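Local structure of N-acetyltransferase family protein (Bacillus anthracis, 3LNB) at residues M32-K37 with N85-L90; N53-I58 with Y108-C113; G76-I81 with N233-I238. The protein probably transfers acetyl groups from acetyl-coenzyme A to arylamines, and inactivates the drug sulfamethoxazole. The protein carries 1 engineered substitution. All blocks are in the same frame, centred on the assembly; numbering follows the deposited sequence.

Interaction 1: M32-K37 with N85-L90; sequences MTNLQK and NLVEKL. With FMT (formic acid), chain D.
The carboxamide of N34 reaches V87 through its oxygen: OD1 stands 4.2 Å from V87 CG1, and the two side chains cross obliquely, a loose contact at the exposed margin. The other flat group, the amide of Q36, takes no part in the contact with 85-90 and is bonded through both its oxygen and its nitrogen. Its OE1 receives T33 N at 3.0 Å in the carbonyl plane, on a lone pair, while NE2 donates to O1 of a formic acid molecule at 2.9 Å, a bond bent to 140°. The formic acid, probably from the crystallisation liquor, also binds I50 N.

Apolar packing carries the contact itself. V87 CG2 lies 3.6 Å from L35 CG and is also near L35 CB and CD1, so one methyl rests against the branch point of the leucine. The valine torsion explains the division of labour: with CG1 anti to the backbone N (chi1 172°), CG1 is turned to N34 and CG2 to L35. L35 is buried and also touches Y108 of helix 99-112 and K83.

A second bond completes the helix start: Q36 N donates to T33 OG1 at 3.0 Å with an angle of 166°, and the same hydroxyl is hydrogen-bonded to D112 OD2. T33 and Q36 thus exchange reciprocal bonds, which meets the definition of a capping box, with T33 as N-cap of helix 34-42. The pairing of this capped helix with helix 83-92 through L35 and V87 belongs to the N-terminal helical domain characteristic of arylamine N-acetyltransferases.

Interaction 2: N53-I58 with Y108-C113; sequences NDLDEI and YFLMDC
Two apolar pairs join L55 and I58 to L110 and F109. In the first, methyl meets methyl: L55 CD2 is 3.7 Å from L110 CD2. Both leucines place CG anti to the carbonyl carbon (chi1 -66° in each), and it is their CD2 branches that close a gap left wide by the backbones, whose nearest CA atoms, those of L55 and L110, are 9.3 Å apart. In the second pair, I58 CD1 approaches F109 CE2 to 4.0 Å, coming at the ring obliquely. One helical turn separates L55 from I58, whereas F109 and L110 are consecutive.

The F109 ring also has sulfur and aromatic neighbours. C113 SG sits 3.6 Å above the plane of the F109 ring, displaced toward its rim. Beyond the two segments, F109 stacks with F39 and meets F40 edge-to-face, both on helix 34-42.

Polar interactions lie away from this interface. E57 forms a salt bridge with K48, D56 bonds H163, and Y108 OH bonds E228. The helix closes with a 2.9 Å bond from C113 N to F109 O, one turn back.

All four touching side chains are buried, so the evidence is for plain hydrophobic packing between helices 55-65 and 99-112, as expected inside the helical bundle of the arylamine N-acetyltransferase fold.

Interaction 3: G76-I81 with N233-I238; sequences GTIKNI and NIQKVI
Q235 runs from its helix into the loop 76-81, where I78, K79 and I81 receive it. Beyond CB the chain goes straight out, CG anti to the backbone N (chi1 -177°) and the next torsion extended as well, which carries the amide to the loop backbone. Q235 CG passes 4.0 Å from I78 CG2. Q235 CD comes within 3.3 Å of I78 CG2; the two side chains run past one another in opposite directions.

The two ends of the amide meet different surroundings. Q235 NE2 donates to K79 O at 3.0 Å with an N-H...O angle of 152°, the donor standing 32° out of the carbonyl plane. Q235 OE1 instead lies among methyls, 3.2 Å from I78 CG2 and 3.5 Å from I81 CD1. I81 CG1 is near Q235 NE2 too, at 3.8 Å. One backbone bond and two isoleucines therefore fix the rotation of a buried amide.

A second link lies beside it, from I81 N to N232 OD1 on the same helix. Further along that helix, V239 touches I78. The loop itself leaves helix 71-75 through G76, the positive-phi C-prime residue of a Schellman motif, and leads into helix 83-92. Q235, I81 and I238 all touch Y100, so helix 228-240 is tied to this connecting loop where both border helix 99-112, with the Q235 side chain about 10 Å from bound coenzyme A.

Overall arrangement
Interaction 2 is wholly buried and apolar; interaction 1 is buried except at its asparagine margin, and interaction 3 is partly exposed and relies on a side-chain-to-backbone hydrogen bond. Interactions 1 and 2, with centres about 13 Å apart, meet directly, L35 CD1 packing 3.5 Å from Y108 CB, so helix 99-112, a partner in interaction 2, also borders interaction 1. Interactions 1 and 3 are joined through N85, whose ND2 lies 3.0 Å from N80 O, a probable hydrogen bond. Interactions 2 and 3 do not touch. The first two join helices of the N-terminal part, about 50 residues apart in sequence, whereas the third spans about 150 residues to helix 228-240.

Interaction 1: M32-K37 with N85-L90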
loop_
_atom_site.group_PDB
_atom_site.type_symbol
_atom_site.label_atom_id
_atom_site.label_comp_id
_atom_site.label_asym_id
_atom_site.label_seq_id
_atom_site.Cartn_x
_atom_site.Cartn_y
_atom_site.Cartn_z
ATOM N N MET A 32 17.820 3.011 18.312
ATOM C CA MET A 32 16.728 2.690 17.416
ATOM C C MET A 32 16.318 1.260 17.730
ATOM O O MET A 32 17.117 0.485 18.252
ATOM C CB MET A 32 17.221 2.759 15.970
ATOM C CG MET A 32 17.804 4.101 15.568
ATOM S SD MET A 32 16.534 5.314 15.229
ATOM C CE MET A 32 17.358 6.326 13.961
ATOM N N THR A 33 15.074 0.912 17.417
ATOM C CA THR A 33 14.584 -0.445 17.638
ATOM C C THR A 33 15.088 -1.335 16.494
ATOM O O THR A 33 15.624 -0.843 15.501
ATOM C CB THR A 33 13.053 -0.491 17.615
ATOM O OG1 THR A 33 12.604 -0.167 16.296
ATOM C CG2 THR A 33 12.461 0.513 18.604
ATOM N N ASN A 34 14.909 -2.646 16.635
ATOM C CA ASN A 34 15.329 -3.569 15.594
ATOM C C ASN A 34 14.555 -3.257 14.320
ATOM O O ASN A 34 15.129 -3.205 13.229
ATOM C CB ASN A 34 15.062 -5.019 16.011
ATOM C CG ASN A 34 15.494 -6.014 14.953
ATOM O OD1 ASN A 34 14.820 -6.196 13.930
ATOM N ND2 ASN A 34 16.637 -6.653 15.179
ATOM N N LEU A 35 13.250 -3.045 14.466
ATOM C CA LEU A 35 12.394 -2.729 13.329
ATOM C C LEU A 35 12.903 -1.477 12.611
ATOM O O LEU A 35 13.015 -1.466 11.388
ATOM C CB LEU A 35 10.946 -2.515 13.789
ATOM C CG LEU A 35 9.861 -2.347 12.708
ATOM C CD1 LEU A 35 8.489 -2.388 13.360
ATOM C CD2 LEU A 35 10.037 -1.037 11.963
ATOM N N GLN A 36 13.195 -0.421 13.367
ATOM C CA GLN A 36 13.691 0.815 12.773
ATOM C C GLN A 36 14.976 0.571 11.991
ATOM O O GLN A 36 15.132 1.049 10.869
ATOM C CB GLN A 36 13.949 1.872 13.852
ATOM C CG GLN A 36 12.693 2.543 14.401
ATOM C CD GLN A 36 13.013 3.650 15.397
ATOM O OE1 GLN A 36 13.650 3.413 16.419
ATOM N NE2 GLN A 36 12.569 4.867 15.095
ATOM N N LYS A 37 15.897 -0.170 12.596
ATOM C CA LYS A 37 17.167 -0.481 11.958
ATOM C C LYS A 37 16.943 -1.239 10.657
ATOM O O LYS A 37 17.518 -0.891 9.632
ATOM C CB LYS A 37 18.042 -1.317 12.895
ATOM C CG LYS A 37 18.395 -0.622 14.207
ATOM C CD LYS A 37 19.250 -1.535 15.081
ATOM C CE LYS A 37 19.479 -0.942 16.461
ATOM N NZ LYS A 37 20.238 -1.897 17.320
ATOM N N ASN A 85 6.407 -10.621 12.384
ATOM C CA ASN A 85 6.146 -11.288 11.111
ATOM C C ASN A 85 6.309 -10.331 9.934
ATOM O O ASN A 85 6.758 -10.721 8.858
ATOM C CB ASN A 85 4.742 -11.903 11.100
ATOM C CG ASN A 85 4.649 -13.139 11.979
ATOM O OD1 ASN A 85 5.669 -13.752 12.297
ATOM N ND2 ASN A 85 3.431 -13.521 12.360
ATOM N N LEU A 86 5.941 -9.074 10.144
ATOM C CA LEU A 86 6.072 -8.069 9.106
ATOM C C LEU A 86 7.550 -7.769 8.871
ATOM O O LEU A 86 7.998 -7.695 7.730
ATOM C CB LEU A 86 5.318 -6.799 9.506
ATOM C CG LEU A 86 3.795 -6.969 9.469
ATOM C CD1 LEU A 86 3.126 -5.777 10.102
ATOM C CD2 LEU A 86 3.340 -7.145 8.034
ATOM N N VAL A 87 8.307 -7.601 9.950
ATOM C CA VAL A 87 9.738 -7.334 9.822
ATOM C C VAL A 87 10.413 -8.512 9.113
ATOM O O VAL A 87 11.248 -8.324 8.230
ATOM C CB VAL A 87 10.407 -7.125 11.210
ATOM C CG1 VAL A 87 11.928 -7.038 11.054
ATOM C CG2 VAL A 87 9.870 -5.850 11.868
ATOM N N GLU A 88 10.036 -9.730 9.493
ATOM C CA GLU A 88 10.623 -10.924 8.888
ATOM C C GLU A 88 10.337 -11.019 7.393
ATOM O O GLU A 88 11.244 -11.216 6.588
ATOM C CB GLU A 88 10.091 -12.182 9.565
ATOM C CG GLU A 88 10.832 -13.448 9.157
ATOM C CD GLU A 88 12.311 -13.366 9.492
ATOM O OE1 GLU A 88 12.633 -12.885 10.602
ATOM O OE2 GLU A 88 13.148 -13.783 8.660
ATOM N N LYS A 89 9.071 -10.870 7.022
ATOM C CA LYS A 89 8.688 -10.979 5.620
ATOM C C LYS A 89 9.120 -9.823 4.722
ATOM O O LYS A 89 9.901 -10.027 3.793
ATOM C CB LYS A 89 7.171 -11.172 5.494
ATOM C CG LYS A 89 6.684 -11.331 4.060
ATOM C CD LYS A 89 5.168 -11.452 3.979
ATOM C CE LYS A 89 4.708 -11.466 2.514
ATOM N NZ LYS A 89 3.229 -11.435 2.358
ATOM N N LEU A 90 8.620 -8.620 4.999
ATOM C CA LEU A 90 8.923 -7.460 4.166
ATOM C C LEU A 90 10.307 -6.843 4.255
ATOM O O LEU A 90 10.767 -6.225 3.293
ATOM C CB LEU A 90 7.895 -6.354 4.394
ATOM C CG LEU A 90 6.514 -6.554 3.775
ATOM C CD1 LEU A 90 5.786 -7.654 4.506
ATOM C CD2 LEU A 90 5.733 -5.254 3.856
HETATM C C FMT D . 12.744 8.584 15.631
HETATM O O1 FMT D . 13.395 7.558 15.663
HETATM O O2 FMT D . 12.568 9.240 14.470
#

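Interaction 2: N53-I58 with Y108-C113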
loop_
_atom_site.group_PDB
_atom_site.type_symbol
_atom_site.label_atom_id
_atom_site.label_comp_id
_atom_site.label_asym_id
_atom_site.label_seq_id
_atom_site.Cartn_x
_atom_site.Cartn_y
_atom_site.Cartn_z
ATOM N N ASN A 53 8.359 16.242 7.986
ATOM C CA ASN A 53 8.869 16.553 6.662
ATOM C C ASN A 53 9.590 15.387 6.006
ATOM O O ASN A 53 9.830 15.420 4.810
ATOM C CB ASN A 53 9.789 17.783 6.705
ATOM C CG ASN A 53 9.035 19.073 7.019
ATOM O OD1 ASN A 53 7.804 19.130 6.928
ATOM N ND2 ASN A 53 9.773 20.118 7.377
ATOM N N ASP A 54 9.922 14.356 6.779
ATOM C CA ASP A 54 10.623 13.186 6.242
ATOM C C ASP A 54 9.692 12.084 5.740
ATOM O O ASP A 54 10.156 11.063 5.210
ATOM C CB ASP A 54 11.546 12.585 7.306
ATOM C CG ASP A 54 12.671 13.518 7.701
ATOM O OD1 ASP A 54 13.431 13.924 6.799
ATOM O OD2 ASP A 54 12.797 13.837 8.906
ATOM N N LEU A 55 8.387 12.286 5.909
ATOM C CA LEU A 55 7.407 11.288 5.498
ATOM C C LEU A 55 7.354 11.056 3.989
ATOM O O LEU A 55 7.090 9.941 3.537
ATOM C CB LEU A 55 6.017 11.667 6.025
ATOM C CG LEU A 55 5.877 11.619 7.551
ATOM C CD1 LEU A 55 4.517 12.150 7.983
ATOM C CD2 LEU A 55 6.076 10.196 8.029
ATOM N N ASP A 56 7.610 12.109 3.221
ATOM C CA ASP A 56 7.595 12.030 1.770
ATOM C C ASP A 56 8.664 11.060 1.290
ATOM O O ASP A 56 8.421 10.223 0.421
ATOM C CB ASP A 56 7.840 13.420 1.202
ATOM C CG ASP A 56 6.905 14.448 1.803
ATOM O OD1 ASP A 56 5.832 14.695 1.217
ATOM O OD2 ASP A 56 7.231 14.983 2.886
ATOM N N GLU A 57 9.851 11.187 1.872
ATOM C CA GLU A 57 10.973 10.329 1.534
ATOM C C GLU A 57 10.653 8.887 1.897
ATOM O O GLU A 57 10.985 7.969 1.154
ATOM C CB GLU A 57 12.225 10.797 2.279
ATOM C CG GLU A 57 13.329 9.771 2.352
ATOM C CD GLU A 57 14.609 10.343 2.922
ATOM O OE1 GLU A 57 14.544 11.075 3.934
ATOM O OE2 GLU A 57 15.682 10.053 2.353
ATOM N N ILE A 58 10.000 8.690 3.039
ATOM C CA ILE A 58 9.636 7.343 3.471
ATOM C C ILE A 58 8.672 6.721 2.468
ATOM O O ILE A 58 8.899 5.613 1.989
ATOM C CB ILE A 58 8.961 7.344 4.864
ATOM C CG1 ILE A 58 9.935 7.867 5.917
ATOM C CG2 ILE A 58 8.508 5.924 5.233
ATOM C CD1 ILE A 58 11.139 6.987 6.117
ATOM N N TYR A 108 3.791 0.506 12.559
ATOM C CA TYR A 108 4.742 0.179 13.610
ATOM C C TYR A 108 5.966 1.079 13.530
ATOM O O TYR A 108 6.428 1.592 14.547
ATOM C CB TYR A 108 5.173 -1.290 13.521
ATOM C CG TYR A 108 4.117 -2.261 13.998
ATOM C CD1 TYR A 108 3.564 -2.140 15.272
ATOM C CD2 TYR A 108 3.665 -3.294 13.181
ATOM C CE1 TYR A 108 2.583 -3.027 15.728
ATOM C CE2 TYR A 108 2.680 -4.189 13.624
ATOM C CZ TYR A 108 2.148 -4.048 14.899
ATOM O OH TYR A 108 1.190 -4.931 15.360
ATOM N N PHE A 109 6.479 1.275 12.321
ATOM C CA PHE A 109 7.651 2.119 12.137
ATOM C C PHE A 109 7.389 3.535 12.645
ATOM O O PHE A 109 8.177 4.077 13.425
ATOM C CB PHE A 109 8.052 2.181 10.662
ATOM C CG PHE A 109 9.288 3.006 10.410
ATOM C CD1 PHE A 109 10.528 2.577 10.866
ATOM C CD2 PHE A 109 9.205 4.221 9.743
ATOM C CE1 PHE A 109 11.672 3.352 10.663
ATOM C CE2 PHE A 109 10.343 5.006 9.533
ATOM C CZ PHE A 109 11.577 4.569 9.995
ATOM N N LEU A 110 6.283 4.128 12.207
ATOM C CA LEU A 110 5.945 5.484 12.621
ATOM C C LEU A 110 5.700 5.590 14.126
ATOM O O LEU A 110 5.929 6.644 14.721
ATOM C CB LEU A 110 4.732 5.995 11.841
ATOM C CG LEU A 110 4.961 6.176 10.333
ATOM C CD1 LEU A 110 3.714 6.776 9.686
ATOM C CD2 LEU A 110 6.167 7.081 10.098
ATOM N N MET A 111 5.226 4.510 14.741
ATOM C CA MET A 111 5.009 4.524 16.183
ATOM C C MET A 111 6.390 4.580 16.840
ATOM O O MET A 111 6.607 5.345 17.778
ATOM C CB MET A 111 4.256 3.271 16.647
ATOM C CG MET A 111 2.735 3.298 16.425
ATOM S SD MET A 111 1.835 4.535 17.432
ATOM C CE MET A 111 1.855 3.726 19.042
ATOM N N ASP A 112 7.323 3.773 16.341
ATOM C CA ASP A 112 8.677 3.768 16.886
ATOM C C ASP A 112 9.317 5.139 16.719
ATOM O O ASP A 112 10.133 5.558 17.543
ATOM C CB ASP A 112 9.542 2.721 16.190
ATOM C CG ASP A 112 9.306 1.325 16.719
ATOM O OD1 ASP A 112 8.509 1.172 17.669
ATOM O OD2 ASP A 112 9.926 0.382 16.186
ATOM N N CYS A 113 8.939 5.834 15.651
ATOM C CA CYS A 113 9.463 7.159 15.381
ATOM C C CYS A 113 8.736 8.212 16.212
ATOM O O CYS A 113 9.088 9.386 16.177
ATOM C CB CYS A 113 9.354 7.480 13.885
ATOM S SG CYS A 113 10.562 6.583 12.872
#

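Interaction 3: G76-I81 with N233-I238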
loop_
_atom_site.group_PDB
_atom_site.type_symbol
_atom_site.label_atom_id
_atom_site.label_comp_id
_atom_site.label_asym_id
_atom_site.label_seq_id
_atom_site.Cartn_x
_atom_site.Cartn_y
_atom_site.Cartn_z
ATOM N N GLY A 76 -0.294 -20.092 -0.661
ATOM C CA GLY A 76 -0.892 -20.700 0.519
ATOM C C GLY A 76 0.073 -20.726 1.697
ATOM O O GLY A 76 0.195 -21.740 2.392
ATOM N N THR A 77 0.764 -19.610 1.916
ATOM C CA THR A 77 1.728 -19.480 3.007
ATOM C C THR A 77 1.464 -18.182 3.769
ATOM O O THR A 77 2.357 -17.361 3.966
ATOM C CB THR A 77 3.169 -19.477 2.458
ATOM O OG1 THR A 77 3.302 -18.447 1.464
ATOM C CG2 THR A 77 3.494 -20.824 1.829
ATOM N N ILE A 78 0.221 -18.026 4.205
ATOM C CA ILE A 78 -0.231 -16.839 4.915
ATOM C C ILE A 78 -0.178 -16.956 6.435
ATOM O O ILE A 78 -0.830 -17.821 7.022
ATOM C CB ILE A 78 -1.680 -16.514 4.536
ATOM C CG1 ILE A 78 -1.826 -16.542 3.015
ATOM C CG2 ILE A 78 -2.079 -15.153 5.107
ATOM C CD1 ILE A 78 -3.196 -17.014 2.548
ATOM N N LYS A 79 0.598 -16.078 7.059
ATOM C CA LYS A 79 0.722 -16.035 8.514
ATOM C C LYS A 79 -0.108 -14.868 9.026
ATOM O O LYS A 79 -0.493 -13.979 8.260
ATOM C CB LYS A 79 2.173 -15.807 8.940
ATOM C CG LYS A 79 3.089 -16.991 8.749
ATOM C CD LYS A 79 4.501 -16.697 9.258
ATOM C CE LYS A 79 4.546 -16.619 10.771
ATOM N NZ LYS A 79 5.913 -16.878 11.293
ATOM N N ASN A 80 -0.387 -14.867 10.322
ATOM C CA ASN A 80 -1.139 -13.769 10.907
ATOM C C ASN A 80 -0.209 -12.566 10.903
ATOM O O ASN A 80 1.017 -12.710 10.857
ATOM C CB ASN A 80 -1.560 -14.100 12.339
ATOM C CG ASN A 80 -0.437 -14.712 13.142
ATOM O OD1 ASN A 80 0.005 -15.820 12.854
ATOM N ND2 ASN A 80 0.034 -13.991 14.158
ATOM N N ILE A 81 -0.799 -11.380 10.952
ATOM C CA ILE A 81 -0.037 -10.147 10.939
ATOM C C ILE A 81 0.438 -9.770 12.341
ATOM O O ILE A 81 -0.331 -9.810 13.300
ATOM C CB ILE A 81 -0.900 -8.996 10.377
ATOM C CG1 ILE A 81 -1.530 -9.420 9.045
ATOM C CG2 ILE A 81 -0.055 -7.745 10.207
ATOM C CD1 ILE A 81 -0.540 -9.728 7.953
ATOM N N ASN A 233 -8.434 -10.217 10.526
ATOM C CA ASN A 233 -9.740 -10.585 9.978
ATOM C C ASN A 233 -9.797 -10.072 8.538
ATOM O O ASN A 233 -10.317 -10.741 7.651
ATOM C CB ASN A 233 -10.884 -9.960 10.792
ATOM C CG ASN A 233 -12.260 -10.502 10.387
ATOM O OD1 ASN A 233 -12.603 -11.656 10.677
ATOM N ND2 ASN A 233 -13.049 -9.675 9.706
ATOM N N ILE A 234 -9.256 -8.880 8.317
ATOM C CA ILE A 234 -9.237 -8.294 6.986
ATOM C C ILE A 234 -8.424 -9.194 6.058
ATOM O O ILE A 234 -8.810 -9.431 4.914
ATOM C CB ILE A 234 -8.622 -6.868 7.004
ATOM C CG1 ILE A 234 -9.537 -5.914 7.778
ATOM C CG2 ILE A 234 -8.428 -6.358 5.579
ATOM C CD1 ILE A 234 -9.007 -4.481 7.900
ATOM N N GLN A 235 -7.301 -9.707 6.552
ATOM C CA GLN A 235 -6.477 -10.575 5.727
ATOM C C GLN A 235 -7.259 -11.822 5.335
ATOM O O GLN A 235 -7.257 -12.228 4.174
ATOM C CB GLN A 235 -5.200 -10.993 6.461
ATOM C CG GLN A 235 -4.278 -11.834 5.603
ATOM C CD GLN A 235 -2.958 -12.164 6.282
ATOM O OE1 GLN A 235 -1.894 -12.015 5.684
ATOM N NE2 GLN A 235 -3.022 -12.626 7.529
ATOM N N LYS A 236 -7.937 -12.423 6.304
ATOM C CA LYS A 236 -8.703 -13.628 6.025
ATOM C C LYS A 236 -9.797 -13.401 4.983
ATOM O O LYS A 236 -10.026 -14.258 4.128
ATOM C CB LYS A 236 -9.297 -14.187 7.322
ATOM C CG LYS A 236 -10.157 -15.434 7.125
ATOM C CD LYS A 236 -9.485 -16.500 6.243
ATOM C CE LYS A 236 -8.309 -17.178 6.924
ATOM N NZ LYS A 236 -7.841 -18.364 6.120
ATOM N N VAL A 237 -10.471 -12.255 5.046
ATOM C CA VAL A 237 -11.528 -11.941 4.084
ATOM C C VAL A 237 -10.961 -11.788 2.671
ATOM O O VAL A 237 -11.612 -12.125 1.687
ATOM C CB VAL A 237 -12.262 -10.627 4.453
ATOM C CG1 VAL A 237 -13.297 -10.289 3.384
ATOM C CG2 VAL A 237 -12.936 -10.765 5.805
ATOM N N ILE A 238 -9.743 -11.267 2.579
ATOM C CA ILE A 238 -9.092 -11.077 1.294
ATOM C C ILE A 238 -8.608 -12.424 0.750
ATOM O O ILE A 238 -8.526 -12.636 -0.465
ATOM C CB ILE A 238 -7.927 -10.085 1.444
ATOM C CG1 ILE A 238 -8.500 -8.670 1.607
ATOM C CG2 ILE A 238 -6.982 -10.186 0.265
ATOM C CD1 ILE A 238 -7.451 -7.594 1.777
#